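Local coordinates for acetate CoA-transferase subunit beta (Escherichia coli DH5[alpha], PDB 5DBN), which transfers coenzyme A from acetyl-CoA to acetoacetate and other short-chain fatty acids by way of a covalent enzyme-CoA intermediate, at residues 12-17 / 173-178. Sequence-based numbering, arbitrary orientation.
Sequences AQELRD and VFRFID
Three nitrogens from two cationic side chains grip Glu14 OE2: Arg175 NH1 at 3.1 Å from OE2, Arg175 NH2 through a weak bond, and Lys134 NZ, which comes from just before strand 135-138. The bridge ties the loop between helix 3-12 and strand 20-23 to strand 172-177 of the central mixed sheet in this CoA-transferase fold, at the surface and away from the predicted active-site glutamate; both side chains also touch Met166 of strand 166-168. Arg175 reaches across end-on with its two terminal nitrogens, one to each carboxylate oxygen, in a bidentate salt bridge. Glu14 CG lies anti to the backbone N (chi1 -172°), and a bend at chi2 turns the carboxylate to face the arginine, whose chain runs extended from CG to NE. The backbones thus stay well apart, the Glu14 CA and Val173 CA atoms being separated by 11.1 Å. Arg10 NH2 also pairs with Glu14 OE1 and lies close to Arg175 NH2, a like-charge approach that the shared carboxylate probably offsets. An alanine in place of Glu14 would probably leave Arg175, Arg10 and Lys134 without their common counter-charge and the guanidinium of Arg175 freer to swing. The fit is skewed, since the carboxylate and guanidinium planes stand 44° apart. NH2 of Arg175 meets Glu14 OE1 on its syn side, though tilted out of the carboxylate plane, at 3.1 Å and with an N-H...O angle of 159°, OE1 lying almost in the guanidinium plane; NH1 comes to OE2 from still farther above the carboxylate plane.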
loop_
_atom_site.group_PDB
_atom_site.type_symbol
_atom_site.label_atom_id
_atom_site.label_comp_id
_atom_site.label_asym_id
_atom_site.label_seq_id
_atom_site.Cartn_x
_atom_site.Cartn_y
_atom_site.Cartn_z
ATOM N N ALA B 12 -13.242 -30.115 -0.237
ATOM C CA ALA B 12 -14.348 -29.328 -0.770
ATOM C C ALA B 12 -15.504 -29.252 0.222
ATOM O O ALA B 12 -16.176 -28.227 0.329
ATOM C CB ALA B 12 -14.824 -29.918 -2.090
ATOM N N GLN B 13 -15.731 -30.345 0.944
ATOM C CA GLN B 13 -16.796 -30.401 1.942
ATOM C C GLN B 13 -16.474 -29.558 3.179
ATOM O O GLN B 13 -17.356 -29.277 3.989
ATOM C CB GLN B 13 -17.062 -31.853 2.350
ATOM C CG GLN B 13 -17.723 -32.683 1.256
ATOM C CD GLN B 13 -17.859 -34.151 1.619
ATOM O OE1 GLN B 13 -17.289 -34.616 2.606
ATOM N NE2 GLN B 13 -18.620 -34.889 0.820
ATOM N N GLU B 14 -15.217 -29.143 3.313
ATOM C CA GLU B 14 -14.795 -28.349 4.465
ATOM C C GLU B 14 -15.143 -26.879 4.283
ATOM O O GLU B 14 -15.377 -26.162 5.257
ATOM C CB GLU B 14 -13.288 -28.489 4.692
ATOM C CG GLU B 14 -12.788 -27.859 5.985
ATOM C CD GLU B 14 -13.285 -28.572 7.228
ATOM O OE1 GLU B 14 -13.772 -29.718 7.113
ATOM O OE2 GLU B 14 -13.191 -27.979 8.323
ATOM N N LEU B 15 -15.171 -26.435 3.031
ATOM C CA LEU B 15 -15.408 -25.033 2.724
ATOM C C LEU B 15 -16.850 -24.634 3.016
ATOM O O LEU B 15 -17.775 -25.416 2.796
ATOM C CB LEU B 15 -15.081 -24.752 1.256
ATOM C CG LEU B 15 -13.690 -25.184 0.789
ATOM C CD1 LEU B 15 -13.514 -24.900 -0.693
ATOM C CD2 LEU B 15 -12.606 -24.493 1.601
ATOM N N ARG B 16 -17.028 -23.411 3.509
ATOM C CA ARG B 16 -18.355 -22.873 3.794
ATOM C C ARG B 16 -18.813 -21.896 2.717
ATOM O O ARG B 16 -18.000 -21.267 2.037
ATOM C CB ARG B 16 -18.395 -22.191 5.167
ATOM C CG ARG B 16 -18.347 -23.154 6.352
ATOM C CD ARG B 16 -18.432 -22.403 7.676
ATOM N NE ARG B 16 -18.480 -23.299 8.832
ATOM C CZ ARG B 16 -17.428 -23.869 9.411
ATOM N NH1 ARG B 16 -16.200 -23.652 8.956
ATOM N NH2 ARG B 16 -17.610 -24.664 10.458
ATOM N N ASP B 17 -20.130 -21.791 2.574
ATOM C CA ASP B 17 -20.752 -20.918 1.587
ATOM C C ASP B 17 -20.338 -19.467 1.798
ATOM O O ASP B 17 -20.509 -18.916 2.885
ATOM C CB ASP B 17 -22.278 -21.056 1.659
ATOM C CG ASP B 17 -22.997 -20.268 0.578
ATOM O OD1 ASP B 17 -22.526 -20.260 -0.580
ATOM O OD2 ASP B 17 -24.045 -19.662 0.888
ATOM N N VAL B 173 -8.083 -37.716 8.159
ATOM C CA VAL B 173 -8.120 -36.273 8.378
ATOM C C VAL B 173 -7.590 -35.935 9.768
ATOM O O VAL B 173 -8.091 -36.441 10.772
ATOM C CB VAL B 173 -9.553 -35.707 8.233
ATOM C CG1 VAL B 173 -9.565 -34.202 8.455
ATOM C CG2 VAL B 173 -10.127 -36.042 6.864
ATOM N N PHE B 174 -6.561 -35.091 9.809
ATOM C CA PHE B 174 -5.988 -34.604 11.062
ATOM C C PHE B 174 -6.331 -33.134 11.277
ATOM O O PHE B 174 -6.429 -32.369 10.317
ATOM C CB PHE B 174 -4.466 -34.768 11.074
ATOM C CG PHE B 174 -3.994 -36.192 10.977
ATOM C CD1 PHE B 174 -3.908 -36.987 12.109
ATOM C CD2 PHE B 174 -3.611 -36.728 9.759
ATOM C CE1 PHE B 174 -3.459 -38.289 12.025
ATOM C CE2 PHE B 174 -3.164 -38.030 9.669
ATOM C CZ PHE B 174 -3.090 -38.812 10.802
ATOM N N ARG B 175 -6.511 -32.741 12.536
ATOM C CA ARG B 175 -6.695 -31.333 12.881
ATOM C C ARG B 175 -5.722 -30.916 13.985
ATOM O O ARG B 175 -5.467 -31.677 14.920
ATOM C CB ARG B 175 -8.132 -31.058 13.326
ATOM C CG ARG B 175 -9.172 -31.239 12.236
ATOM C CD ARG B 175 -10.537 -30.769 12.702
ATOM N NE ARG B 175 -11.592 -31.086 11.741
ATOM C CZ ARG B 175 -11.895 -30.350 10.675
ATOM N NH1 ARG B 175 -11.217 -29.243 10.404
ATOM N NH2 ARG B 175 -12.878 -30.729 9.869
ATOM N N PHE B 176 -5.181 -29.706 13.863
ATOM C CA PHE B 176 -4.306 -29.141 14.889
ATOM C C PHE B 176 -5.075 -28.140 15.744
ATOM O O PHE B 176 -5.448 -27.065 15.274
ATOM C CB PHE B 176 -3.084 -28.465 14.260
ATOM C CG PHE B 176 -2.168 -29.413 13.539
ATOM C CD1 PHE B 176 -1.141 -30.050 14.215
ATOM C CD2 PHE B 176 -2.325 -29.659 12.187
ATOM C CE1 PHE B 176 -0.293 -30.920 13.558
ATOM C CE2 PHE B 176 -1.479 -30.529 11.522
ATOM C CZ PHE B 176 -0.461 -31.160 12.210
ATOM N N ILE B 177 -5.299 -28.505 17.004
ATOM C CA ILE B 177 -6.109 -27.705 17.915
ATOM C C ILE B 177 -5.343 -27.424 19.203
ATOM O O ILE B 177 -5.005 -28.345 19.947
ATOM C CB ILE B 177 -7.435 -28.415 18.256
ATOM C CG1 ILE B 177 -8.115 -28.901 16.970
ATOM C CG2 ILE B 177 -8.344 -27.485 19.060
ATOM C CD1 ILE B 177 -9.418 -29.641 17.189
ATOM N N ASP B 178 -5.072 -26.147 19.455
ATOM C CA ASP B 178 -4.339 -25.720 20.644
ATOM C C ASP B 178 -3.000 -26.445 20.777
ATOM O O ASP B 178 -2.667 -26.967 21.843
ATOM C CB ASP B 178 -5.185 -25.942 21.902
ATOM C CG ASP B 178 -6.443 -25.095 21.915
ATOM O OD1 ASP B 178 -6.398 -23.948 21.419
ATOM O OD2 ASP B 178 -7.478 -25.575 22.424
#